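Local atomic coordinates of 1,4-dihydroxy-2-naphthoyl-CoA hydrolase (PDB entry 4K49), a protein that hydrolyses 1,4-dihydroxy-2-naphthoyl-CoA to 1,4-dihydroxy-2-naphthoate and free CoA, a step on the way to menaquinone, and also accepts many other acyl-CoA thioesters. Residues L52-E63 against I85-R94. Numbering follows the deposited sequence.
Sequences LLHGGASVVLAE and INANHVRSAR. With HFQ (2,4-dihydroxyphenacyl coenzyme A), chain E.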
loop_
_atom_site.group_PDB
_atom_site.type_symbol
_atom_site.label_atom_id
_atom_site.label_comp_id
_atom_site.label_asym_id
_atom_site.label_seq_id
_atom_site.Cartn_x
_atom_site.Cartn_y
_atom_site.Cartn_z
ATOM N N LEU A 52 -5.522 11.094 8.496
ATOM C CA LEU A 52 -4.356 10.287 8.862
ATOM C C LEU A 52 -3.540 9.913 7.637
ATOM O O LEU A 52 -4.037 9.942 6.514
ATOM C CB LEU A 52 -4.787 9.001 9.581
ATOM C CG LEU A 52 -5.789 9.143 10.723
ATOM C CD1 LEU A 52 -6.001 7.787 11.411
ATOM C CD2 LEU A 52 -5.327 10.202 11.716
ATOM N N LEU A 53 -2.279 9.571 7.848
ATOM C CA LEU A 53 -1.510 8.911 6.806
ATOM C C LEU A 53 -2.248 7.623 6.427
ATOM O O LEU A 53 -2.572 6.805 7.287
ATOM C CB LEU A 53 -0.103 8.600 7.326
ATOM C CG LEU A 53 0.780 7.767 6.401
ATOM C CD1 LEU A 53 1.003 8.506 5.081
ATOM C CD2 LEU A 53 2.095 7.465 7.082
ATOM N N HIS A 54 -2.537 7.474 5.142
ATOM C CA HIS A 54 -3.240 6.310 4.603
ATOM C C HIS A 54 -2.398 5.071 4.887
ATOM O O HIS A 54 -1.178 5.064 4.639
ATOM C CB HIS A 54 -3.392 6.509 3.087
ATOM C CG HIS A 54 -4.438 5.658 2.433
ATOM N ND1 HIS A 54 -4.341 4.285 2.350
ATOM C CD2 HIS A 54 -5.555 5.999 1.745
ATOM C CE1 HIS A 54 -5.380 3.812 1.679
ATOM N NE2 HIS A 54 -6.129 4.831 1.297
ATOM N N GLY A 55 -3.033 4.026 5.413
ATOM C CA GLY A 55 -2.329 2.785 5.693
ATOM C C GLY A 55 -1.666 2.237 4.446
ATOM O O GLY A 55 -0.572 1.659 4.502
ATOM N N GLY A 56 -2.324 2.428 3.308
ATOM C CA GLY A 56 -1.800 1.953 2.037
ATOM C C GLY A 56 -0.553 2.714 1.645
ATOM O O GLY A 56 0.365 2.173 1.019
ATOM N N ALA A 57 -0.514 3.988 2.003
ATOM C CA ALA A 57 0.651 4.794 1.678
ATOM C C ALA A 57 1.882 4.290 2.441
ATOM O O ALA A 57 2.986 4.231 1.886
ATOM C CB ALA A 57 0.375 6.267 1.964
ATOM N N SER A 58 1.701 3.925 3.708
ATOM C CA SER A 58 2.776 3.281 4.465
ATOM C C SER A 58 3.267 2.021 3.760
ATOM O O SER A 58 4.478 1.764 3.658
ATOM C CB SER A 58 2.325 2.961 5.895
ATOM O OG SER A 58 2.186 4.157 6.644
ATOM N N VAL A 59 2.337 1.237 3.240
ATOM C CA VAL A 59 2.727 0.024 2.544
ATOM C C VAL A 59 3.399 0.343 1.203
ATOM O O VAL A 59 4.280 -0.392 0.757
ATOM C CB VAL A 59 1.533 -0.933 2.387
ATOM C CG1 VAL A 59 1.951 -2.216 1.644
ATOM C CG2 VAL A 59 0.972 -1.274 3.757
ATOM N N VAL A 60 3.017 1.446 0.568
ATOM C CA VAL A 60 3.701 1.827 -0.668
ATOM C C VAL A 60 5.174 2.111 -0.363
ATOM O O VAL A 60 6.090 1.650 -1.073
ATOM C CB VAL A 60 3.062 3.053 -1.340
ATOM C CG1 VAL A 60 3.937 3.525 -2.489
ATOM C CG2 VAL A 60 1.668 2.705 -1.877
ATOM N N LEU A 61 5.403 2.840 0.715
ATOM C CA LEU A 61 6.775 3.111 1.149
ATOM C C LEU A 61 7.526 1.815 1.449
ATOM O O LEU A 61 8.647 1.629 0.991
ATOM C CB LEU A 61 6.769 4.019 2.377
ATOM C CG LEU A 61 8.145 4.398 2.936
ATOM C CD1 LEU A 61 9.031 5.123 1.909
ATOM C CD2 LEU A 61 7.948 5.233 4.174
ATOM N N ALA A 62 6.910 0.916 2.217
ATOM C CA ALA A 62 7.563 -0.347 2.551
ATOM C C ALA A 62 7.876 -1.175 1.306
ATOM O O ALA A 62 8.988 -1.692 1.152
ATOM C CB ALA A 62 6.715 -1.144 3.532
ATOM N N GLU A 63 6.907 -1.320 0.411
ATOM C CA GLU A 63 7.168 -2.135 -0.764
ATOM C C GLU A 63 8.163 -1.452 -1.714
ATOM O O GLU A 63 8.946 -2.129 -2.368
ATOM C CB GLU A 63 5.881 -2.542 -1.489
ATOM C CG GLU A 63 6.165 -3.549 -2.616
ATOM C CD GLU A 63 5.009 -4.470 -2.923
ATOM O OE1 GLU A 63 4.041 -4.545 -2.136
ATOM O OE2 GLU A 63 5.067 -5.135 -3.973
ATOM N N ILE A 85 3.078 -8.946 0.782
ATOM C CA ILE A 85 3.437 -7.845 1.654
ATOM C C ILE A 85 2.486 -7.832 2.827
ATOM O O ILE A 85 1.310 -8.141 2.671
ATOM C CB ILE A 85 3.403 -6.477 0.899
ATOM C CG1 ILE A 85 3.717 -5.323 1.845
ATOM C CG2 ILE A 85 2.053 -6.225 0.287
ATOM C CD1 ILE A 85 5.121 -4.859 1.752
ATOM N N ASN A 86 2.993 -7.505 4.011
ATOM C CA ASN A 86 2.119 -7.351 5.165
ATOM C C ASN A 86 2.649 -6.255 6.073
ATOM O O ASN A 86 3.828 -5.903 5.996
ATOM C CB ASN A 86 1.982 -8.669 5.924
ATOM C CG ASN A 86 3.326 -9.248 6.339
ATOM O OD1 ASN A 86 3.903 -8.838 7.346
ATOM N ND2 ASN A 86 3.822 -10.218 5.572
ATOM N N ALA A 87 1.771 -5.704 6.913
ATOM C CA ALA A 87 2.132 -4.574 7.754
ATOM C C ALA A 87 1.190 -4.440 8.930
ATOM O O ALA A 87 0.004 -4.783 8.840
ATOM C CB ALA A 87 2.137 -3.284 6.943
ATOM N N ASN A 88 1.725 -3.938 10.035
ATOM C CA ASN A 88 0.903 -3.580 11.169
ATOM C C ASN A 88 0.967 -2.070 11.316
ATOM O O ASN A 88 2.064 -1.488 11.329
ATOM C CB ASN A 88 1.415 -4.251 12.442
ATOM C CG ASN A 88 0.426 -4.155 13.574
ATOM O OD1 ASN A 88 0.208 -3.072 14.134
ATOM N ND2 ASN A 88 -0.201 -5.284 13.911
ATOM N N HIS A 89 -0.195 -1.436 11.405
ATOM C CA HIS A 89 -0.265 0.003 11.618
ATOM C C HIS A 89 -0.312 0.282 13.121
ATOM O O HIS A 89 -1.384 0.253 13.732
ATOM C CB HIS A 89 -1.495 0.592 10.899
ATOM C CG HIS A 89 -1.556 0.271 9.430
ATOM N ND1 HIS A 89 -0.561 0.635 8.546
ATOM C CD2 HIS A 89 -2.499 -0.366 8.692
ATOM C CE1 HIS A 89 -0.881 0.225 7.328
ATOM N NE2 HIS A 89 -2.058 -0.379 7.387
ATOM N N VAL A 90 0.853 0.530 13.720
ATOM C CA VAL A 90 0.947 0.617 15.178
ATOM C C VAL A 90 0.692 2.026 15.719
ATOM O O VAL A 90 0.299 2.186 16.871
ATOM C CB VAL A 90 2.304 0.082 15.721
ATOM C CG1 VAL A 90 2.579 -1.318 15.207
ATOM C CG2 VAL A 90 3.416 0.980 15.311
ATOM N N ARG A 91 0.935 3.044 14.900
ATOM C CA ARG A 91 0.686 4.426 15.310
ATOM C C ARG A 91 0.370 5.275 14.096
ATOM O O ARG A 91 0.984 5.116 13.037
ATOM C CB ARG A 91 1.888 5.006 16.060
ATOM C CG ARG A 91 1.748 6.493 16.407
ATOM C CD ARG A 91 3.021 7.048 17.050
ATOM N NE ARG A 91 3.271 6.430 18.350
ATOM C CZ ARG A 91 2.732 6.851 19.492
ATOM N NH1 ARG A 91 3.010 6.223 20.624
ATOM N NH2 ARG A 91 1.914 7.896 19.502
ATOM N N SER A 92 -0.592 6.179 14.242
ATOM C CA SER A 92 -0.999 7.020 13.132
ATOM C C SER A 92 -0.034 8.195 12.979
ATOM O O SER A 92 0.698 8.541 13.914
ATOM C CB SER A 92 -2.429 7.529 13.357
ATOM O OG SER A 92 -2.484 8.363 14.501
ATOM N N ALA A 93 -0.015 8.801 11.793
ATOM C CA ALA A 93 0.732 10.043 11.571
ATOM C C ALA A 93 -0.188 11.027 10.859
ATOM O O ALA A 93 -1.100 10.610 10.143
ATOM C CB ALA A 93 1.994 9.777 10.754
ATOM N N ARG A 94 0.038 12.324 11.054
ATOM C CA ARG A 94 -0.879 13.343 10.542
ATOM C C ARG A 94 -0.176 14.432 9.737
ATOM O O ARG A 94 -0.818 15.146 8.965
ATOM C CB ARG A 94 -1.642 14.004 11.695
ATOM C CG ARG A 94 -2.675 13.129 12.409
ATOM C CD ARG A 94 -3.145 13.806 13.706
ATOM N NE ARG A 94 -4.328 13.169 14.288
ATOM C CZ ARG A 94 -4.295 12.074 15.041
ATOM N NH1 ARG A 94 -3.137 11.478 15.304
ATOM N NH2 ARG A 94 -5.420 11.566 15.527
HETATM C CB HFQ E . -6.840 3.104 7.515
HETATM N N1A HFQ E . -10.959 8.183 18.813
HETATM O O1A HFQ E . -4.306 2.914 23.490
HETATM P P1A HFQ E . -4.151 2.834 21.944
HETATM C C1B HFQ E . -6.881 3.885 6.164
HETATM O O1B HFQ E . -5.793 4.136 5.552
HETATM C C1D HFQ E . -6.205 7.058 19.756
HETATM S S1P HFQ E . -6.491 4.113 8.956
HETATM C C2A HFQ E . -9.845 8.604 18.191
HETATM O O2A HFQ E . -2.739 2.351 21.576
HETATM P P2A HFQ E . -4.898 0.397 20.993
HETATM C C2B HFQ E . -8.141 4.379 5.563
HETATM O O2B HFQ E . -11.566 5.762 3.645
HETATM C C2D HFQ E . -5.670 7.328 21.024
HETATM O O2D HFQ E . -5.830 8.695 21.407
HETATM C C2P HFQ E . -4.771 4.559 8.927
HETATM N N3A HFQ E . -8.630 8.188 18.593
HETATM O O3A HFQ E . -5.230 1.901 21.360
HETATM C C3B HFQ E . -8.149 4.563 4.183
HETATM O O3B HFQ E . -9.312 4.472 7.677
HETATM C C3D HFQ E . -4.293 6.936 21.003
HETATM O O3D HFQ E . -3.420 8.088 20.950
HETATM P P3D HFQ E . -2.192 8.231 22.037
HETATM C C3P HFQ E . -3.808 3.459 9.229
HETATM C C4A HFQ E . -8.513 7.332 19.634
HETATM O O4A HFQ E . -4.409 -0.283 22.193
HETATM C C4B HFQ E . -9.272 5.024 3.557
HETATM C C4D HFQ E . -4.115 6.097 19.851
HETATM O O4D HFQ E . -5.430 5.986 19.235
HETATM N N4P HFQ E . -3.969 2.926 10.485
HETATM C C5A HFQ E . -9.644 6.872 20.305
HETATM O O5A HFQ E . -6.215 -0.242 20.499
HETATM C C5B HFQ E . -10.428 5.303 4.300
HETATM C C5D HFQ E . -3.679 4.770 20.307
HETATM O O5D HFQ E . -4.421 4.260 21.345
HETATM C C5P HFQ E . -3.599 3.694 11.619
HETATM O O5P HFQ E . -3.088 4.864 11.482
HETATM C C6A HFQ E . -10.908 7.330 19.859
HETATM N N6A HFQ E . -12.122 6.897 20.505
HETATM O O6A HFQ E . -3.866 0.348 19.818
HETATM C C6B HFQ E . -10.428 5.117 5.687
HETATM C C6P HFQ E . -3.761 3.133 13.010
HETATM N N7A HFQ E . -9.206 6.028 21.299
HETATM O O7A HFQ E . -2.644 7.591 23.453
HETATM C C7B HFQ E . -9.291 4.665 6.313
HETATM C C7P HFQ E . -2.524 3.334 13.902
HETATM C C8A HFQ E . -7.860 5.965 21.258
HETATM O O8A HFQ E . -1.016 7.542 21.530
HETATM N N8P HFQ E . -2.459 2.414 15.038
HETATM N N9A HFQ E . -7.439 6.750 20.243
HETATM O O9A HFQ E . -1.856 9.715 22.231
HETATM C C9P HFQ E . -3.185 2.764 16.273
HETATM O O9P HFQ E . -3.779 3.783 16.322
HETATM C CAP HFQ E . -3.135 1.777 17.431
HETATM O OAP HFQ E . -2.096 0.879 17.203
HETATM C CBP HFQ E . -4.432 0.944 17.514
HETATM C CCP HFQ E . -4.283 -0.086 18.563
HETATM C CDP HFQ E . -5.652 1.833 17.808
HETATM C CEP HFQ E . -4.649 0.294 16.208
HETATM O O HOH W 1 -1.791 6.677 9.995
#
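V59 and I85 interleave, pointing opposite ways, where the first turns (55-63) of helix 55-72, the central helix of the hot-dog fold, lie against strand 85-89 of the sheet wrapped around it, the two running at 129°. This is the tight, buried part. CG1 of V59, turned anti to its own N (chi1 180°), meets I85 CG1 at 3.6 Å, while the other branch, CG2, drops onto A87 CB. I85 also crosses the E63 side chain, its CG2 3.6 Å from E63 OE1; the carboxylate of E63, the probable nucleophile or proton acceptor, reaches H89 of the second subunit. In return, the H89 ring of this chain sends NE2 to E63 of that subunit, so the dimer shares its active sites.

H89 ends this row of strand side chains against G55: its CE1 lies 3.2 Å from G55 O, and a side chain at G55 would run into NE2. The thioester analogue 2,4-dihydroxyphenacyl-CoA sets C3P over one ring face of H89, and its carbonyl O1B takes a 2.8 Å, nearly straight bond from G55 N at the helix start, which probably helps polarise that carbonyl.

H54 caps the helix, its ND1 receiving G56 N at 2.9 Å in the ring plane, and one ring face lies against the ligand's aryl carbon C3B. Replacing H54 by an alanine is likely to leave G56 N without its cap, S64 OG of the second subunit without its imidazole partner, and the aryl group without that flat support.

The loops pair while still buried: L53 N bonds A93 O (2.8 Å, 163°), the one hydrogen bond between the segments, and a water bridges L53 O to ligand O5P. The looser, solvent side belongs to L52, S92 and R94. L52 CD1 rests on S92 CB; L52 and the exposed R94 extend in the same direction, with L52 CD2 centred over one face of the guanidinium, 4.0 Å from R94 CZ.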